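Local coordinates for protein terminal oxygenase component of carbazole 1,9a-dioxygenase (PDB 3GCF) that is the Rieske non-heme iron oxygenase component of carbazole 1,9a-dioxygenase, probably dihydroxylating carbazole with electrons passed on from a ferredoxin, at residues K20-H34 with V367-R381. Residues are numbered along the deposited sequence; the frame is centred on the assembly and turned at random.
Sequences KWPRYLEATLGFDNH and VKWRTLASERGRGVR
The N-terminal helix 22-26 lies nearly at right angles (86°) across the part 367-376 of the C-terminal helix 364-376, and the segments beyond them meet as a weakly bonded antiparallel pair, 31-32 with 379-380, bridged at Phe31 and Val380. The contact thus ties the two ends of the chain together, away from the metal centres of the same chain, although Arg370 packs on Arg78 of a neighbouring subunit, a residue of that subunit's [2Fe-2S] pocket. Tyr24 is the central knob, its ring set among Trp369, Arg370, Ala373 and Ser374. With CG anti to the backbone N (chi1 179°), the ring reaches in among the helix side chains, where CB of Arg370 lies over one face and Trp369 NE1 donates to Tyr24 OH at 3.1 Å; the hydroxyl also hydrogen-bonds to Glu182. Cutting Tyr24 back to alanine is likely to leave the Trp369 N-H and Glu182 without this partner and open a gap beside Ala373. The extended chain of Arg370 also serves Trp21, its CD 3.9 Å from the centroid of the five-membered ring, almost straight above the face, while the guanidinium goes on to Glu357 and Glu182. Arg23, its chain bent at chi2 and chi3, brings NE to Ser374 O (2.9 Å), and Arg23 N bonds weakly to Ser374 OG. Phe31 is sandwiched between Ala27 CB and Gly377 CA, with its CE2 against Ala373 CB (3.7 Å). Arg381 N bonds to Gly30 O; Asp32 OD2 and Arg381 NH2 form a weak salt bridge at 3.4 Å, and Arg381 also pairs with Glu57. Arg378 CD sits over one face of the His34 ring, while Asp154 bonds to ND1 and NE2 accepts from Arg378 N at 3.1 Å in a nearly straight bond (166°).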
# COMPACT_ATOMS: atom_id res chain seq x y z
N LYS A 20 22.61 -19.77 -17.57
CA LYS A 20 22.95 -19.19 -18.86
C LYS A 20 23.24 -17.69 -18.81
O LYS A 20 24.12 -17.20 -19.51
CB LYS A 20 21.82 -19.47 -19.86
CG LYS A 20 22.29 -19.86 -21.26
CD LYS A 20 23.21 -18.80 -21.86
CE LYS A 20 23.56 -19.13 -23.31
NZ LYS A 20 22.35 -19.14 -24.19
N TRP A 21 22.49 -16.97 -17.98
CA TRP A 21 22.68 -15.52 -17.85
C TRP A 21 22.44 -15.10 -16.40
O TRP A 21 21.61 -14.24 -16.11
CB TRP A 21 21.73 -14.78 -18.81
CG TRP A 21 20.34 -15.34 -18.85
CD1 TRP A 21 19.36 -15.17 -17.91
CD2 TRP A 21 19.79 -16.20 -19.85
NE1 TRP A 21 18.23 -15.87 -18.27
CE2 TRP A 21 18.47 -16.51 -19.46
CE3 TRP A 21 20.28 -16.73 -21.05
CZ2 TRP A 21 17.63 -17.34 -20.22
CZ3 TRP A 21 19.45 -17.56 -21.80
CH2 TRP A 21 18.14 -17.86 -21.38
N PRO A 22 23.21 -15.68 -15.47
CA PRO A 22 23.12 -15.41 -14.03
C PRO A 22 23.25 -13.95 -13.59
O PRO A 22 22.47 -13.47 -12.78
CB PRO A 22 24.22 -16.29 -13.44
CG PRO A 22 25.24 -16.31 -14.53
CD PRO A 22 24.38 -16.53 -15.76
N ARG A 23 24.24 -13.25 -14.13
CA ARG A 23 24.44 -11.86 -13.74
C ARG A 23 23.34 -10.94 -14.25
O ARG A 23 23.12 -9.86 -13.70
CB ARG A 23 25.81 -11.37 -14.22
CG ARG A 23 26.98 -12.03 -13.49
CD ARG A 23 28.08 -11.02 -13.25
NE ARG A 23 28.39 -10.35 -14.50
CZ ARG A 23 28.80 -9.10 -14.62
NH1 ARG A 23 28.96 -8.33 -13.55
NH2 ARG A 23 29.03 -8.61 -15.82
N TYR A 24 22.65 -11.37 -15.30
CA TYR A 24 21.55 -10.59 -15.85
C TYR A 24 20.37 -10.73 -14.90
O TYR A 24 19.64 -9.78 -14.64
CB TYR A 24 21.16 -11.11 -17.23
CG TYR A 24 20.00 -10.38 -17.86
CD1 TYR A 24 20.16 -9.08 -18.36
CD2 TYR A 24 18.75 -10.98 -17.98
CE1 TYR A 24 19.10 -8.41 -18.97
CE2 TYR A 24 17.69 -10.32 -18.59
CZ TYR A 24 17.87 -9.04 -19.08
OH TYR A 24 16.83 -8.41 -19.73
N LEU A 25 20.18 -11.94 -14.37
CA LEU A 25 19.09 -12.20 -13.44
C LEU A 25 19.35 -11.53 -12.10
O LEU A 25 18.42 -11.19 -11.38
CB LEU A 25 18.91 -13.70 -13.22
CG LEU A 25 18.48 -14.53 -14.43
CD1 LEU A 25 18.02 -15.90 -13.93
CD2 LEU A 25 17.35 -13.84 -15.18
N GLU A 26 20.62 -11.33 -11.78
CA GLU A 26 21.01 -10.70 -10.52
C GLU A 26 20.88 -9.19 -10.57
O GLU A 26 20.64 -8.55 -9.55
CB GLU A 26 22.46 -11.06 -10.18
CG GLU A 26 22.67 -12.50 -9.75
CD GLU A 26 24.14 -12.90 -9.81
OE1 GLU A 26 25.00 -12.09 -9.40
OE2 GLU A 26 24.43 -14.03 -10.27
N ALA A 27 21.04 -8.62 -11.76
CA ALA A 27 20.98 -7.17 -11.94
C ALA A 27 19.56 -6.61 -11.86
O ALA A 27 19.13 -5.85 -12.73
CB ALA A 27 21.62 -6.80 -13.28
N THR A 28 18.85 -6.98 -10.81
CA THR A 28 17.49 -6.52 -10.60
C THR A 28 17.41 -4.99 -10.62
O THR A 28 16.44 -4.41 -11.10
CB THR A 28 16.96 -7.01 -9.24
OG1 THR A 28 17.12 -8.43 -9.15
CG2 THR A 28 15.49 -6.66 -9.09
N LEU A 29 18.44 -4.35 -10.08
CA LEU A 29 18.48 -2.90 -10.00
C LEU A 29 19.36 -2.27 -11.07
O LEU A 29 19.74 -1.11 -10.97
CB LEU A 29 18.95 -2.51 -8.59
CG LEU A 29 18.49 -1.20 -7.94
CD1 LEU A 29 17.00 -1.00 -8.12
CD2 LEU A 29 18.83 -1.24 -6.44
N GLY A 30 19.68 -3.05 -12.11
CA GLY A 30 20.47 -2.54 -13.21
C GLY A 30 21.96 -2.84 -13.21
O GLY A 30 22.50 -3.41 -12.27
N PHE A 31 22.62 -2.45 -14.30
CA PHE A 31 24.05 -2.63 -14.44
C PHE A 31 24.70 -1.28 -14.15
O PHE A 31 24.44 -0.30 -14.85
CB PHE A 31 24.42 -3.06 -15.86
CG PHE A 31 24.12 -4.51 -16.15
CD1 PHE A 31 24.79 -5.52 -15.47
CD2 PHE A 31 23.18 -4.86 -17.11
CE1 PHE A 31 24.52 -6.87 -15.74
CE2 PHE A 31 22.90 -6.20 -17.38
CZ PHE A 31 23.57 -7.21 -16.69
N ASP A 32 25.51 -1.22 -13.10
CA ASP A 32 26.16 0.04 -12.79
C ASP A 32 27.57 0.06 -13.38
O ASP A 32 28.00 -0.92 -14.01
CB ASP A 32 26.16 0.31 -11.27
CG ASP A 32 26.91 -0.73 -10.48
OD1 ASP A 32 26.89 -1.92 -10.86
OD2 ASP A 32 27.50 -0.36 -9.44
N ASN A 33 28.28 1.17 -13.18
CA ASN A 33 29.60 1.37 -13.77
C ASN A 33 29.34 1.57 -15.26
O ASN A 33 30.09 1.11 -16.12
CB ASN A 33 30.53 0.18 -13.51
CG ASN A 33 31.13 0.22 -12.11
OD1 ASN A 33 31.40 1.29 -11.57
ND2 ASN A 33 31.33 -0.95 -11.52
N HIS A 34 28.25 2.27 -15.54
CA HIS A 34 27.81 2.61 -16.89
C HIS A 34 27.15 3.98 -16.82
O HIS A 34 26.68 4.41 -15.77
CB HIS A 34 26.75 1.62 -17.40
CG HIS A 34 27.30 0.30 -17.84
ND1 HIS A 34 27.95 0.13 -19.05
CD2 HIS A 34 27.27 -0.92 -17.25
CE1 HIS A 34 28.30 -1.14 -19.18
NE2 HIS A 34 27.90 -1.80 -18.11
N VAL A 367 17.48 -13.71 -25.93
CA VAL A 367 18.37 -14.63 -25.24
C VAL A 367 19.82 -14.22 -25.46
O VAL A 367 20.63 -14.30 -24.54
CB VAL A 367 18.18 -16.08 -25.74
CG1 VAL A 367 19.27 -16.98 -25.16
CG2 VAL A 367 16.80 -16.59 -25.33
N LYS A 368 20.15 -13.80 -26.68
CA LYS A 368 21.52 -13.37 -26.98
C LYS A 368 21.84 -12.12 -26.18
O LYS A 368 22.97 -11.95 -25.71
CB LYS A 368 21.68 -13.07 -28.47
CG LYS A 368 21.63 -14.30 -29.35
CD LYS A 368 21.82 -13.93 -30.81
CE LYS A 368 21.53 -15.12 -31.71
NZ LYS A 368 22.41 -16.26 -31.38
N TRP A 369 20.85 -11.24 -26.03
CA TRP A 369 21.03 -10.01 -25.27
C TRP A 369 21.26 -10.31 -23.78
O TRP A 369 22.12 -9.70 -23.15
CB TRP A 369 19.80 -9.09 -25.44
CG TRP A 369 19.43 -8.30 -24.21
CD1 TRP A 369 18.39 -8.55 -23.36
CD2 TRP A 369 20.14 -7.18 -23.65
NE1 TRP A 369 18.41 -7.66 -22.31
CE2 TRP A 369 19.48 -6.81 -22.46
CE3 TRP A 369 21.28 -6.47 -24.04
CZ2 TRP A 369 19.91 -5.76 -21.65
CZ3 TRP A 369 21.72 -5.41 -23.23
CH2 TRP A 369 21.03 -5.07 -22.05
N ARG A 370 20.50 -11.24 -23.23
CA ARG A 370 20.65 -11.59 -21.82
C ARG A 370 22.04 -12.16 -21.57
O ARG A 370 22.68 -11.83 -20.58
CB ARG A 370 19.61 -12.63 -21.40
CG ARG A 370 18.19 -12.14 -21.44
CD ARG A 370 17.24 -13.27 -21.07
NE ARG A 370 15.86 -12.82 -20.97
CZ ARG A 370 14.82 -13.64 -20.82
NH1 ARG A 370 15.02 -14.95 -20.76
NH2 ARG A 370 13.59 -13.15 -20.73
N THR A 371 22.48 -13.02 -22.49
CA THR A 371 23.78 -13.66 -22.40
C THR A 371 24.91 -12.64 -22.46
O THR A 371 25.81 -12.65 -21.63
CB THR A 371 23.95 -14.66 -23.55
OG1 THR A 371 22.93 -15.66 -23.46
CG2 THR A 371 25.32 -15.34 -23.48
N LEU A 372 24.84 -11.76 -23.44
CA LEU A 372 25.85 -10.73 -23.60
C LEU A 372 25.89 -9.79 -22.39
O LEU A 372 26.96 -9.38 -21.95
CB LEU A 372 25.58 -9.92 -24.87
CG LEU A 372 26.55 -8.77 -25.14
CD1 LEU A 372 27.91 -9.33 -25.54
CD2 LEU A 372 25.99 -7.89 -26.25
N ALA A 373 24.71 -9.46 -21.87
CA ALA A 373 24.62 -8.56 -20.72
C ALA A 373 25.16 -9.23 -19.45
O ALA A 373 25.84 -8.60 -18.65
CB ALA A 373 23.17 -8.13 -20.51
N SER A 374 24.84 -10.50 -19.28
CA SER A 374 25.31 -11.24 -18.12
C SER A 374 26.84 -11.33 -18.14
O SER A 374 27.48 -11.24 -17.10
CB SER A 374 24.71 -12.65 -18.13
OG SER A 374 25.17 -13.41 -17.03
N GLU A 375 27.40 -11.48 -19.34
CA GLU A 375 28.86 -11.58 -19.48
C GLU A 375 29.59 -10.25 -19.55
O GLU A 375 30.75 -10.17 -19.15
CB GLU A 375 29.21 -12.36 -20.75
CG GLU A 375 28.49 -13.68 -20.93
CD GLU A 375 28.81 -14.34 -22.27
OE1 GLU A 375 28.88 -13.61 -23.29
OE2 GLU A 375 28.97 -15.58 -22.31
N ARG A 376 28.94 -9.20 -20.04
CA ARG A 376 29.62 -7.92 -20.18
C ARG A 376 29.16 -6.75 -19.31
O ARG A 376 29.82 -5.71 -19.30
CB ARG A 376 29.58 -7.49 -21.65
CG ARG A 376 30.09 -8.54 -22.61
CD ARG A 376 31.60 -8.71 -22.53
NE ARG A 376 32.05 -9.81 -23.38
CZ ARG A 376 33.32 -10.07 -23.67
NH1 ARG A 376 34.29 -9.30 -23.18
NH2 ARG A 376 33.62 -11.11 -24.44
N GLY A 377 28.04 -6.89 -18.61
CA GLY A 377 27.60 -5.81 -17.75
C GLY A 377 28.77 -5.48 -16.83
O GLY A 377 29.28 -6.37 -16.16
N ARG A 378 29.21 -4.23 -16.81
CA ARG A 378 30.36 -3.86 -15.98
C ARG A 378 30.18 -4.05 -14.48
O ARG A 378 31.14 -4.37 -13.78
CB ARG A 378 30.78 -2.42 -16.26
CG ARG A 378 31.52 -2.22 -17.57
CD ARG A 378 31.64 -0.75 -17.86
NE ARG A 378 32.23 -0.44 -19.15
CZ ARG A 378 33.54 -0.34 -19.38
NH1 ARG A 378 34.40 -0.54 -18.39
NH2 ARG A 378 33.97 -0.02 -20.58
N GLY A 379 28.97 -3.86 -13.99
CA GLY A 379 28.73 -4.04 -12.57
C GLY A 379 27.30 -4.43 -12.31
O GLY A 379 26.38 -3.94 -12.97
N VAL A 380 27.09 -5.31 -11.34
CA VAL A 380 25.75 -5.75 -11.00
C VAL A 380 25.24 -5.10 -9.72
O VAL A 380 25.93 -5.08 -8.70
CB VAL A 380 25.69 -7.29 -10.82
CG1 VAL A 380 24.33 -7.70 -10.29
CG2 VAL A 380 25.97 -7.98 -12.15
N ARG A 381 24.03 -4.57 -9.79
CA ARG A 381 23.41 -3.94 -8.64
C ARG A 381 22.11 -4.70 -8.40
O ARG A 381 21.17 -4.61 -9.20
CB ARG A 381 23.15 -2.46 -8.90
CG ARG A 381 22.62 -1.72 -7.69
CD ARG A 381 22.69 -0.22 -7.88
NE ARG A 381 24.07 0.29 -7.84
CZ ARG A 381 24.37 1.58 -7.84
NH1 ARG A 381 23.40 2.49 -7.87
NH2 ARG A 381 25.64 1.98 -7.80
O HOH W 1 23.31 -17.22 -26.13
O HOH W 2 28.67 -3.34 -8.84
O HOH W 3 26.77 -2.42 -7.13